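Side-chain contacts in prophage MuSo2, 43 kDa tail protein (PDB 3CDD), which probably forms part of the trimeric baseplate hub of the contractile tail of a Mu-like phage: residues A[7-12]-A[17-22]; A[57-62]-A[78-83]; A[63-66]-A[72-75]; A[65-70]-A[288-293]. All blocks are in the same frame, centred on the assembly; numbering follows the deposited sequence.

Interaction 1: A[7-12]-A[17-22]; sequences IVLKAG and QGWTKI
Gln-17 meets the strand 7-11 through its carbon chain and, by way of water, through its amide. Its CB lies at the margin of contact with the carbonyl of Ile-7, and the next atom, CG, comes closer, 3.6 Å from Ile-7 O, and also touches Val-8 CG1, 4.1 Å away. The chain then bends (chi2 -91°), carrying the terminal amide back along the strand, where Gln-17 NE2 donates to water 1 at 3.0 Å. The same water accepts from Ile-7 N, 2.8 Å away, and so joins side chain to backbone. A second water does similar work one step further on: water 2 donates to Ile-7 O and accepts from Gly-18 N. With no direct hydrogen bond between the two segments, these two waters carry the polar link. The strand 7-11 pairs with strand 14-16 in an antiparallel hairpin at the start of the GpP-like N-terminal domain, and residues 17-20 lead from that hairpin into strand 21-27. At Thr-20 and Lys-21, which both face Glu-38 of strand 34-42, the new strand opens with a classic beta bulge. The other contacts are made by Trp-19 and Ile-22. Trp-19 has Ile-7 O near its ring plane at the edge, and Leu-9 CB approaches its NE1 obliquely at 3.9 Å; that indole N-H is hydrogen-bonded to Tyr-16 O. Ile-22 reaches across with an extended side chain, CD1 beyond CG1 (chi2 173°), and Ile-22 CD1 makes an apolar contact 3.8 Å from Ile-7 CG2.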
loop_
_atom_site.group_PDB
_atom_site.type_symbol
_atom_site.label_atom_id
_atom_site.label_comp_id
_atom_site.label_asym_id
_atom_site.label_seq_id
_atom_site.Cartn_x
_atom_site.Cartn_y
_atom_site.Cartn_z
ATOM N N ILE A 7 -13.178 30.684 11.734
ATOM C CA ILE A 7 -13.045 29.303 12.168
ATOM C C ILE A 7 -12.030 29.172 13.322
ATOM O O ILE A 7 -10.854 29.531 13.170
ATOM C CB ILE A 7 -12.700 28.373 10.981
ATOM C CG1 ILE A 7 -13.866 28.362 9.977
ATOM C CG2 ILE A 7 -12.416 26.957 11.490
ATOM C CD1 ILE A 7 -13.471 28.191 8.520
ATOM N N VAL A 8 -12.491 28.644 14.457
ATOM C CA VAL A 8 -11.687 28.639 15.683
ATOM C C VAL A 8 -11.513 27.229 16.268
ATOM O O VAL A 8 -12.477 26.473 16.443
ATOM C CB VAL A 8 -12.225 29.657 16.790
ATOM C CG1 VAL A 8 -12.491 31.068 16.214
ATOM C CG2 VAL A 8 -13.485 29.143 17.474
ATOM N N LEU A 9 -10.267 26.872 16.529
ATOM C CA LEU A 9 -9.965 25.697 17.313
ATOM C C LEU A 9 -9.721 26.134 18.750
ATOM O O LEU A 9 -8.895 27.033 19.015
ATOM C CB LEU A 9 -8.731 24.977 16.774
ATOM C CG LEU A 9 -8.322 23.723 17.553
ATOM C CD1 LEU A 9 -8.070 22.549 16.605
ATOM C CD2 LEU A 9 -7.125 23.978 18.448
ATOM N N LYS A 10 -10.433 25.483 19.668
ATOM C CA LYS A 10 -10.229 25.669 21.101
ATOM C C LYS A 10 -9.634 24.375 21.676
ATOM O O LYS A 10 -10.157 23.291 21.448
ATOM C CB LYS A 10 -11.551 26.005 21.797
ATOM C CG LYS A 10 -12.189 27.345 21.369
ATOM C CD LYS A 10 -13.378 27.706 22.278
ATOM C CE LYS A 10 -14.178 28.878 21.728
ATOM N NZ LYS A 10 -15.390 29.198 22.559
ATOM N N ALA A 11 -8.524 24.506 22.397
ATOM C CA ALA A 11 -7.898 23.391 23.108
ATOM C C ALA A 11 -7.104 23.958 24.277
ATOM O O ALA A 11 -6.357 24.917 24.113
ATOM C CB ALA A 11 -6.978 22.601 22.176
ATOM N N GLY A 12 -7.270 23.375 25.462
ATOM C CA GLY A 12 -6.497 23.804 26.636
ATOM C C GLY A 12 -6.823 25.191 27.186
ATOM O O GLY A 12 -5.957 25.851 27.778
ATOM N N GLN A 17 -6.937 30.750 15.986
ATOM C CA GLN A 17 -7.568 31.200 14.769
ATOM C C GLN A 17 -6.447 31.668 13.859
ATOM O O GLN A 17 -5.364 32.025 14.329
ATOM C CB GLN A 17 -8.550 32.345 15.073
ATOM C CG GLN A 17 -9.467 32.724 13.911
ATOM C CD GLN A 17 -8.887 33.831 13.014
ATOM O OE1 GLN A 17 -8.007 34.600 13.426
ATOM N NE2 GLN A 17 -9.388 33.909 11.785
ATOM N N GLY A 18 -6.698 31.661 12.559
ATOM C CA GLY A 18 -5.732 32.187 11.608
ATOM C C GLY A 18 -4.965 31.081 10.928
ATOM O O GLY A 18 -3.893 31.316 10.367
ATOM N N TRP A 19 -5.523 29.873 10.983
ATOM C CA TRP A 19 -4.956 28.703 10.327
ATOM C C TRP A 19 -4.822 28.966 8.837
ATOM O O TRP A 19 -5.618 29.723 8.260
ATOM C CB TRP A 19 -5.838 27.476 10.591
ATOM C CG TRP A 19 -5.952 27.144 12.072
ATOM C CD1 TRP A 19 -6.936 27.555 12.937
ATOM C CD2 TRP A 19 -5.028 26.368 12.858
ATOM N NE1 TRP A 19 -6.690 27.067 14.210
ATOM C CE2 TRP A 19 -5.529 26.332 14.185
ATOM C CE3 TRP A 19 -3.827 25.698 12.571
ATOM C CZ2 TRP A 19 -4.866 25.651 15.220
ATOM C CZ3 TRP A 19 -3.171 25.015 13.601
ATOM C CH2 TRP A 19 -3.695 24.998 14.908
ATOM N N THR A 20 -3.802 28.372 8.228
ATOM C CA THR A 20 -3.524 28.580 6.822
ATOM C C THR A 20 -4.092 27.434 5.968
ATOM O O THR A 20 -4.285 27.607 4.769
ATOM C CB THR A 20 -1.998 28.757 6.530
ATOM O OG1 THR A 20 -1.267 27.677 7.111
ATOM C CG2 THR A 20 -1.470 30.086 7.069
ATOM N N LYS A 21 -4.359 26.286 6.604
ATOM C CA LYS A 21 -5.027 25.168 5.942
ATOM C C LYS A 21 -5.883 24.376 6.940
ATOM O O LYS A 21 -5.405 23.979 8.006
ATOM C CB LYS A 21 -4.003 24.255 5.257
ATOM C CG LYS A 21 -4.584 23.296 4.215
ATOM C CD LYS A 21 -3.456 22.458 3.596
ATOM C CE LYS A 21 -2.854 21.487 4.624
ATOM N NZ LYS A 21 -1.762 20.626 4.024
ATOM N N ILE A 22 -7.156 24.172 6.603
ATOM C CA ILE A 22 -8.111 23.465 7.479
ATOM C C ILE A 22 -8.796 22.408 6.629
ATOM O O ILE A 22 -9.217 22.716 5.509
ATOM C CB ILE A 22 -9.173 24.453 8.031
ATOM C CG1 ILE A 22 -8.487 25.594 8.786
ATOM C CG2 ILE A 22 -10.269 23.715 8.916
ATOM C CD1 ILE A 22 -9.410 26.714 9.239
HETATM O O HOH W 1 -11.302 32.197 10.237
HETATM O O HOH W 2 -8.412 30.006 11.410
#

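Interaction 2: A[57-62]-A[78-83]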
loop_
_atom_site.group_PDB
_atom_site.type_symbol
_atom_site.label_atom_id
_atom_site.label_comp_id
_atom_site.label_asym_id
_atom_site.label_seq_id
_atom_site.Cartn_x
_atom_site.Cartn_y
_atom_site.Cartn_z
ATOM N N ILE A 57 0.391 22.665 21.046
ATOM C CA ILE A 57 -0.871 22.043 21.387
ATOM C C ILE A 57 -0.490 20.605 21.727
ATOM O O ILE A 57 0.062 19.884 20.903
ATOM C CB ILE A 57 -1.902 22.104 20.220
ATOM C CG1 ILE A 57 -2.052 23.546 19.716
ATOM C CG2 ILE A 57 -3.259 21.549 20.656
ATOM C CD1 ILE A 57 -2.962 23.700 18.498
ATOM N N LYS A 58 -0.726 20.206 22.967
ATOM C CA LYS A 58 -0.371 18.869 23.392
ATOM C C LYS A 58 -1.272 17.841 22.714
ATOM O O LYS A 58 -2.508 17.973 22.731
ATOM C CB LYS A 58 -0.464 18.748 24.922
ATOM C CG LYS A 58 0.445 19.725 25.677
ATOM C CD LYS A 58 0.231 19.652 27.193
ATOM C CE LYS A 58 0.260 21.039 27.844
ATOM N NZ LYS A 58 1.647 21.563 28.004
ATOM N N GLN A 59 -0.643 16.837 22.103
ATOM C CA GLN A 59 -1.355 15.613 21.683
ATOM C C GLN A 59 -2.183 15.052 22.850
ATOM O O GLN A 59 -1.752 15.112 23.992
ATOM C CB GLN A 59 -0.370 14.560 21.150
ATOM C CG GLN A 59 0.623 13.970 22.175
ATOM C CD GLN A 59 1.888 14.787 22.366
ATOM O OE1 GLN A 59 1.989 15.942 21.925
ATOM N NE2 GLN A 59 2.872 14.191 23.040
ATOM N N GLY A 60 -3.378 14.539 22.569
ATOM C CA GLY A 60 -4.254 14.054 23.631
ATOM C C GLY A 60 -5.307 15.034 24.118
ATOM O O GLY A 60 -6.324 14.628 24.664
ATOM N N GLN A 61 -5.076 16.324 23.887
ATOM C CA GLN A 61 -5.945 17.403 24.380
ATOM C C GLN A 61 -7.371 17.343 23.824
ATOM O O GLN A 61 -7.540 17.128 22.638
ATOM C CB GLN A 61 -5.333 18.737 23.953
ATOM C CG GLN A 61 -5.607 19.884 24.884
ATOM C CD GLN A 61 -4.925 19.706 26.220
ATOM O OE1 GLN A 61 -5.573 19.646 27.268
ATOM N NE2 GLN A 61 -3.602 19.598 26.186
ATOM N N ALA A 62 -8.381 17.558 24.667
ATOM C CA ALA A 62 -9.752 17.796 24.192
ATOM C C ALA A 62 -9.804 19.065 23.350
ATOM O O ALA A 62 -9.135 20.056 23.652
ATOM C CB ALA A 62 -10.740 17.886 25.341
ATOM N N ASP A 78 -5.098 13.938 18.134
ATOM C CA ASP A 78 -4.348 12.694 18.004
ATOM C C ASP A 78 -2.874 13.008 17.931
ATOM O O ASP A 78 -2.084 12.440 18.688
ATOM C CB ASP A 78 -4.743 11.953 16.728
ATOM C CG ASP A 78 -6.002 11.150 16.886
ATOM O OD1 ASP A 78 -6.193 10.540 17.964
ATOM O OD2 ASP A 78 -6.783 11.101 15.910
ATOM N N ASP A 79 -2.527 13.925 17.017
ATOM C CA ASP A 79 -1.150 14.230 16.647
ATOM C C ASP A 79 -0.835 15.726 16.737
ATOM O O ASP A 79 -1.592 16.571 16.251
ATOM C CB ASP A 79 -0.835 13.737 15.212
ATOM C CG ASP A 79 -0.886 12.204 15.072
ATOM O OD1 ASP A 79 -1.733 11.563 15.717
ATOM O OD2 ASP A 79 -0.055 11.618 14.322
ATOM N N TRP A 80 0.292 16.024 17.367
ATOM C CA TRP A 80 0.927 17.321 17.336
ATOM C C TRP A 80 2.112 17.204 16.362
ATOM O O TRP A 80 2.946 16.315 16.494
ATOM C CB TRP A 80 1.390 17.669 18.761
ATOM C CG TRP A 80 2.397 18.771 18.864
ATOM C CD1 TRP A 80 3.667 18.661 19.335
ATOM C CD2 TRP A 80 2.230 20.145 18.461
ATOM N NE1 TRP A 80 4.302 19.884 19.266
ATOM C CE2 TRP A 80 3.440 20.809 18.734
ATOM C CE3 TRP A 80 1.171 20.874 17.892
ATOM C CZ2 TRP A 80 3.627 22.185 18.479
ATOM C CZ3 TRP A 80 1.355 22.253 17.645
ATOM C CH2 TRP A 80 2.571 22.880 17.937
ATOM N N VAL A 81 2.165 18.080 15.370
ATOM C CA VAL A 81 3.074 17.885 14.223
ATOM C C VAL A 81 3.846 19.186 13.932
ATOM O O VAL A 81 3.517 19.916 13.025
ATOM C CB VAL A 81 2.311 17.324 12.977
ATOM C CG1 VAL A 81 3.271 16.895 11.819
ATOM C CG2 VAL A 81 1.383 16.170 13.396
ATOM N N PRO A 82 4.895 19.461 14.720
ATOM C CA PRO A 82 5.708 20.658 14.467
ATOM C C PRO A 82 6.820 20.393 13.450
ATOM O O PRO A 82 7.319 19.262 13.359
ATOM C CB PRO A 82 6.329 20.944 15.826
ATOM C CG PRO A 82 6.497 19.549 16.465
ATOM C CD PRO A 82 5.378 18.683 15.886
ATOM N N SER A 83 7.191 21.433 12.710
ATOM C CA SER A 83 8.365 21.408 11.841
ATOM C C SER A 83 8.827 22.832 11.635
ATOM O O SER A 83 8.062 23.767 11.846
ATOM C CB SER A 83 8.041 20.774 10.487
ATOM O OG SER A 83 7.110 21.576 9.769
#
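The indole of Trp-80 is covered on one face by the backbone of Ile-57, whose O stands 2.9 Å above the ring plane, displaced toward the rim, and whose N also lies over that face. Pro-82 CD is on the opposite face, 3.7 Å from the plane and likewise off-centre. The carbonyl oxygen comes within 3.3 Å of Trp-80 CD2, while Ile-57 CB meets Trp-80 CE3 at 4.0 Å. Trp-80 CG is anti to the backbone N (chi1 163°), which brings the ring against the backbone of Ile-57. The Gln-59 amide is almost parallel to the indole, 9° between planes, and its OE1 approaches Trp-80 CB at 3.7 Å, oblique to the ring. Lower on the same side chain, Gln-59 CB rests against Asp-78 O. Gln-59 and Gly-60 are the central residues of a type II turn closed by Gln-61 N to Lys-58 O. This turn leads into strand 62-67 and is tied to strand 70-84 by backbone hydrogen bonds of Gly-60 and Gln-61 with Val-77; that strand has a classic bulge where Asp-78 and Asp-79 face Ser-94 of strand 88-97. Asp-79, Trp-80 and Ser-83 also pair antiparallel with a strand of the second subunit, so the sheet continues across the subunit interface.

Interaction 3: A[63-66]-A[72-75]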
loop_
_atom_site.group_PDB
_atom_site.type_symbol
_atom_site.label_atom_id
_atom_site.label_comp_id
_atom_site.label_asym_id
_atom_site.label_seq_id
_atom_site.Cartn_x
_atom_site.Cartn_y
_atom_site.Cartn_z
ATOM N N CYS A 63 -10.657 19.032 22.332
ATOM C CA CYS A 63 -10.544 19.891 21.181
ATOM C C CYS A 63 -11.934 20.183 20.583
ATOM O O CYS A 63 -12.767 19.275 20.475
ATOM C CB CYS A 63 -9.722 19.115 20.146
ATOM S SG CYS A 63 -9.116 20.125 18.901
ATOM N N THR A 64 -12.180 21.432 20.183
ATOM C CA THR A 64 -13.369 21.769 19.369
ATOM C C THR A 64 -13.025 22.684 18.203
ATOM O O THR A 64 -12.141 23.546 18.306
ATOM C CB THR A 64 -14.527 22.420 20.186
ATOM O OG1 THR A 64 -14.144 23.731 20.633
ATOM C CG2 THR A 64 -14.927 21.555 21.385
ATOM N N VAL A 65 -13.714 22.493 17.083
ATOM C CA VAL A 65 -13.629 23.444 15.991
ATOM C C VAL A 65 -15.007 24.031 15.760
ATOM O O VAL A 65 -15.984 23.287 15.614
ATOM C CB VAL A 65 -13.056 22.855 14.698
ATOM C CG1 VAL A 65 -13.024 23.939 13.608
ATOM C CG2 VAL A 65 -11.618 22.245 14.951
ATOM N N ASP A 66 -15.054 25.369 15.759
ATOM C CA ASP A 66 -16.273 26.161 15.531
ATOM C C ASP A 66 -16.133 27.111 14.321
ATOM O O ASP A 66 -15.042 27.634 14.031
ATOM C CB ASP A 66 -16.598 26.994 16.776
ATOM C CG ASP A 66 -16.879 26.143 18.015
ATOM O OD1 ASP A 66 -17.424 25.033 17.902
ATOM O OD2 ASP A 66 -16.552 26.603 19.123
ATOM N N VAL A 72 -18.541 22.438 14.731
ATOM C CA VAL A 72 -18.339 21.629 13.531
ATOM C C VAL A 72 -17.902 20.219 13.941
ATOM O O VAL A 72 -18.381 19.226 13.392
ATOM C CB VAL A 72 -17.314 22.291 12.571
ATOM C CG1 VAL A 72 -17.088 21.425 11.312
ATOM C CG2 VAL A 72 -17.785 23.681 12.155
ATOM N N ILE A 73 -17.000 20.143 14.918
ATOM C CA ILE A 73 -16.418 18.866 15.356
ATOM C C ILE A 73 -15.913 18.981 16.793
ATOM O O ILE A 73 -15.326 20.007 17.195
ATOM C CB ILE A 73 -15.288 18.320 14.383
ATOM C CG1 ILE A 73 -14.936 16.852 14.692
ATOM C CG2 ILE A 73 -14.007 19.237 14.357
ATOM C CD1 ILE A 73 -14.031 16.216 13.651
ATOM N N THR A 74 -16.142 17.910 17.555
ATOM C CA THR A 74 -15.760 17.830 18.959
ATOM C C THR A 74 -14.999 16.515 19.183
ATOM O O THR A 74 -15.535 15.411 18.966
ATOM C CB THR A 74 -17.008 17.864 19.870
ATOM O OG1 THR A 74 -17.818 19.003 19.548
ATOM C CG2 THR A 74 -16.632 17.895 21.354
ATOM N N GLY A 75 -13.752 16.631 19.622
ATOM C CA GLY A 75 -12.941 15.434 19.864
ATOM C C GLY A 75 -11.649 15.695 20.603
ATOM O O GLY A 75 -11.618 16.472 21.556
#
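Strands 63-66 and 72-75 run antiparallel, their axes 4.9 Å apart at closest approach and 175° between their directions. They are the two arms of the beta hairpin formed by strands 62-67 and 70-84 in the GpP-like N-terminal domain. Cys-63 with Gly-75 and Val-65 with Ile-73 are hydrogen-bonded pairs, and Thr-64 with Thr-74 is the non-hydrogen-bonded pair between them. In the Cys-63 pair, Gly-75 N reaches Cys-63 O at 2.9 Å, whereas the return bond from Cys-63 N meets Gly-75 O from above the carbonyl plane, with only 131° at the hydrogen. Val-65 with Ile-73 is paired more regularly from Val-65 N to Ile-73 O, 3.0 Å. On the face carrying Val-65 and Ile-73, the two side chains cross, and Ile-73 CG2 packs 3.8 Å from Val-65 CB. With its CG1 anti to the backbone N (chi1 -167°), Ile-73 turns the longer branch away from Val-65 and leaves CG2 to make the contact. Outside the hairpin, Ile-24 of strand 21-27 touches Val-65, Val-72 and Ile-73. On the other face, Thr-64 and Thr-74 lie side by side and point the same way, touching through their CG2 methyls at 4.0 Å. The OG1 of Thr-74 is hydrogen-bonded to Thr-174 O and to Arg-71 NH1. At the end nearer the turn, Val-72 and Ile-73 both face Val-65 in a classic beta bulge: Val-65 O accepts from Val-72 N at 2.8 Å and, weakly, from Ile-73 N at 3.4 Å.

Interaction 4: A[65-70]-A[288-293]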
loop_
_atom_site.group_PDB
_atom_site.type_symbol
_atom_site.label_atom_id
_atom_site.label_comp_id
_atom_site.label_asym_id
_atom_site.label_seq_id
_atom_site.Cartn_x
_atom_site.Cartn_y
_atom_site.Cartn_z
ATOM N N VAL A 65 -13.714 22.493 17.083
ATOM C CA VAL A 65 -13.629 23.444 15.991
ATOM C C VAL A 65 -15.007 24.031 15.760
ATOM O O VAL A 65 -15.984 23.287 15.614
ATOM C CB VAL A 65 -13.056 22.855 14.698
ATOM C CG1 VAL A 65 -13.024 23.939 13.608
ATOM C CG2 VAL A 65 -11.618 22.245 14.951
ATOM N N ASP A 66 -15.054 25.369 15.759
ATOM C CA ASP A 66 -16.273 26.161 15.531
ATOM C C ASP A 66 -16.133 27.111 14.321
ATOM O O ASP A 66 -15.042 27.634 14.031
ATOM C CB ASP A 66 -16.598 26.994 16.776
ATOM C CG ASP A 66 -16.879 26.143 18.015
ATOM O OD1 ASP A 66 -17.424 25.033 17.902
ATOM O OD2 ASP A 66 -16.552 26.603 19.123
ATOM N N ILE A 67 -17.243 27.313 13.618
ATOM C CA ILE A 67 -17.345 28.332 12.579
ATOM C C ILE A 67 -18.446 29.296 13.013
ATOM O O ILE A 67 -19.597 28.893 13.166
ATOM C CB ILE A 67 -17.668 27.753 11.162
ATOM C CG1 ILE A 67 -17.833 28.905 10.148
ATOM C CG2 ILE A 67 -18.922 26.851 11.196
ATOM C CD1 ILE A 67 -17.829 28.481 8.674
ATOM N N GLY A 68 -18.085 30.555 13.240
ATOM C CA GLY A 68 -19.051 31.564 13.704
ATOM C C GLY A 68 -19.687 31.215 15.040
ATOM O O GLY A 68 -20.833 31.577 15.308
ATOM N N GLY A 69 -18.940 30.518 15.886
ATOM C CA GLY A 69 -19.458 30.059 17.165
ATOM C C GLY A 69 -20.263 28.766 17.089
ATOM O O GLY A 69 -20.689 28.243 18.119
ATOM N N GLU A 70 -20.486 28.249 15.880
ATOM C CA GLU A 70 -21.239 26.997 15.704
ATOM C C GLU A 70 -20.291 25.812 15.629
ATOM O O GLU A 70 -19.302 25.849 14.903
ATOM C CB GLU A 70 -22.112 27.038 14.450
ATOM C CG GLU A 70 -22.991 25.809 14.269
ATOM C CD GLU A 70 -23.896 25.893 13.047
ATOM O OE1 GLU A 70 -23.888 26.930 12.346
ATOM O OE2 GLU A 70 -24.625 24.908 12.786
ATOM N N THR A 288 -19.057 26.321 -2.865
ATOM C CA THR A 288 -18.451 27.428 -2.157
ATOM C C THR A 288 -19.118 27.598 -0.785
ATOM O O THR A 288 -20.348 27.593 -0.681
ATOM C CB THR A 288 -18.548 28.744 -2.995
ATOM O OG1 THR A 288 -17.640 28.678 -4.101
ATOM C CG2 THR A 288 -18.181 29.982 -2.158
ATOM N N GLY A 289 -18.308 27.747 0.269
ATOM C CA GLY A 289 -18.846 27.957 1.618
ATOM C C GLY A 289 -19.160 26.650 2.328
ATOM O O GLY A 289 -19.446 25.656 1.711
ATOM N N TRP A 290 -19.078 26.659 3.642
ATOM C CA TRP A 290 -19.451 25.514 4.475
ATOM C C TRP A 290 -20.951 25.550 4.802
ATOM O O TRP A 290 -21.532 24.557 5.281
ATOM C CB TRP A 290 -18.679 25.635 5.776
ATOM C CG TRP A 290 -17.222 25.380 5.659
ATOM C CD1 TRP A 290 -16.457 25.319 4.507
ATOM C CD2 TRP A 290 -16.332 25.117 6.749
ATOM N NE1 TRP A 290 -15.124 25.041 4.837
ATOM C CE2 TRP A 290 -15.032 24.913 6.202
ATOM C CE3 TRP A 290 -16.511 25.000 8.137
ATOM C CZ2 TRP A 290 -13.926 24.630 7.006
ATOM C CZ3 TRP A 290 -15.414 24.726 8.928
ATOM C CH2 TRP A 290 -14.141 24.531 8.363
ATOM N N ARG A 291 -21.557 26.712 4.557
ATOM C CA ARG A 291 -22.978 26.950 4.822
ATOM C C ARG A 291 -23.812 26.977 3.553
ATOM O O ARG A 291 -23.386 27.495 2.505
ATOM C CB ARG A 291 -23.156 28.277 5.527
ATOM C CG ARG A 291 -22.622 28.274 6.915
ATOM C CD ARG A 291 -23.201 29.406 7.733
ATOM N NE ARG A 291 -22.533 29.454 9.026
ATOM C CZ ARG A 291 -22.963 28.834 10.119
ATOM N NH1 ARG A 291 -24.091 28.127 10.088
ATOM N NH2 ARG A 291 -22.268 28.942 11.249
ATOM N N ILE A 292 -25.004 26.403 3.650
ATOM C CA ILE A 292 -25.988 26.457 2.587
ATOM C C ILE A 292 -26.536 27.874 2.584
ATOM O O ILE A 292 -27.139 28.275 3.562
ATOM C CB ILE A 292 -27.080 25.403 2.871
ATOM C CG1 ILE A 292 -26.440 23.989 2.927
ATOM C CG2 ILE A 292 -28.149 25.445 1.820
ATOM C CD1 ILE A 292 -27.232 22.930 3.704
ATOM N N PRO A 293 -26.333 28.637 1.487
ATOM C CA PRO A 293 -26.788 30.051 1.458
ATOM C C PRO A 293 -28.298 30.253 1.650
ATOM O O PRO A 293 -28.724 31.283 2.225
ATOM C CB PRO A 293 -26.361 30.564 0.082
ATOM C CG PRO A 293 -25.419 29.487 -0.494
ATOM C CD PRO A 293 -25.700 28.202 0.226
#
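Glu-70 OE1 is gripped by two nitrogens of one guanidinium, Arg-291 NH1 at 2.6 Å and Arg-291 NH2 at 2.8 Å. Both bonds of this salt bridge end on the same oxygen, which sits at the edge of the guanidinium close to its plane. NH1 meets OE1 nearly along the C-O axis, and NH2 comes to it on the anti side, 21° out of the carboxylate plane. Since both bonds end on OE1, the grip is end-on to a single oxygen and not a pairing of two oxygens with two nitrogens; the planes of the two flat groups are 33° apart. Arg-291 reaches over with its chain extended from CG to NE, and its other polar contacts, NE to Glu-5 and NH1 to Gly-296 O, probably help fix the rotation of the group. Glu-70 is likewise extended beyond CG, from the end of the type I' turn 67-70. Beside the salt bridge, Ile-67 CG2 lies 3.9 Å from Arg-291 NH2, and the longer branch, with CG1 anti to the backbone N (chi1 177°), carries Ile-67 CD1 to 3.8 Å from Trp-290 CE3. The indole N-H of Trp-290 is held by Ser-326 O. The contact joins the turn between strands 62-67 and 70-84 to the loop following strand 281-288, and Trp-290 also packs on Ile-7 of strand 7-11 and on Ile-22 and Ile-24 of strand 21-27.

Overall arrangement
Interactions 1, 2 and 3 all lie in the GpP-like N-terminal domain, while interaction 4 ties its hairpin turn to the fourth GpP domain. The centre of interaction 3 is about 10 Å from that of interaction 1 and about 12 Å from that of interaction 4, with which it shares Val-65 and Asp-66. Strands 7-11 and 62-67 are neighbours, linked by a backbone hydrogen bond from Val-8 N to Asp-66 O at 2.8 Å. Ile-7 CD1 also reaches Trp-290 CH2 at 3.7 Å, bringing interactions 1 and 4 together. Interaction 2 meets interaction 1 where Trp-19 CH2 packs 3.9 Å from Ile-57 CD1, and it alone of the four touches the second subunit.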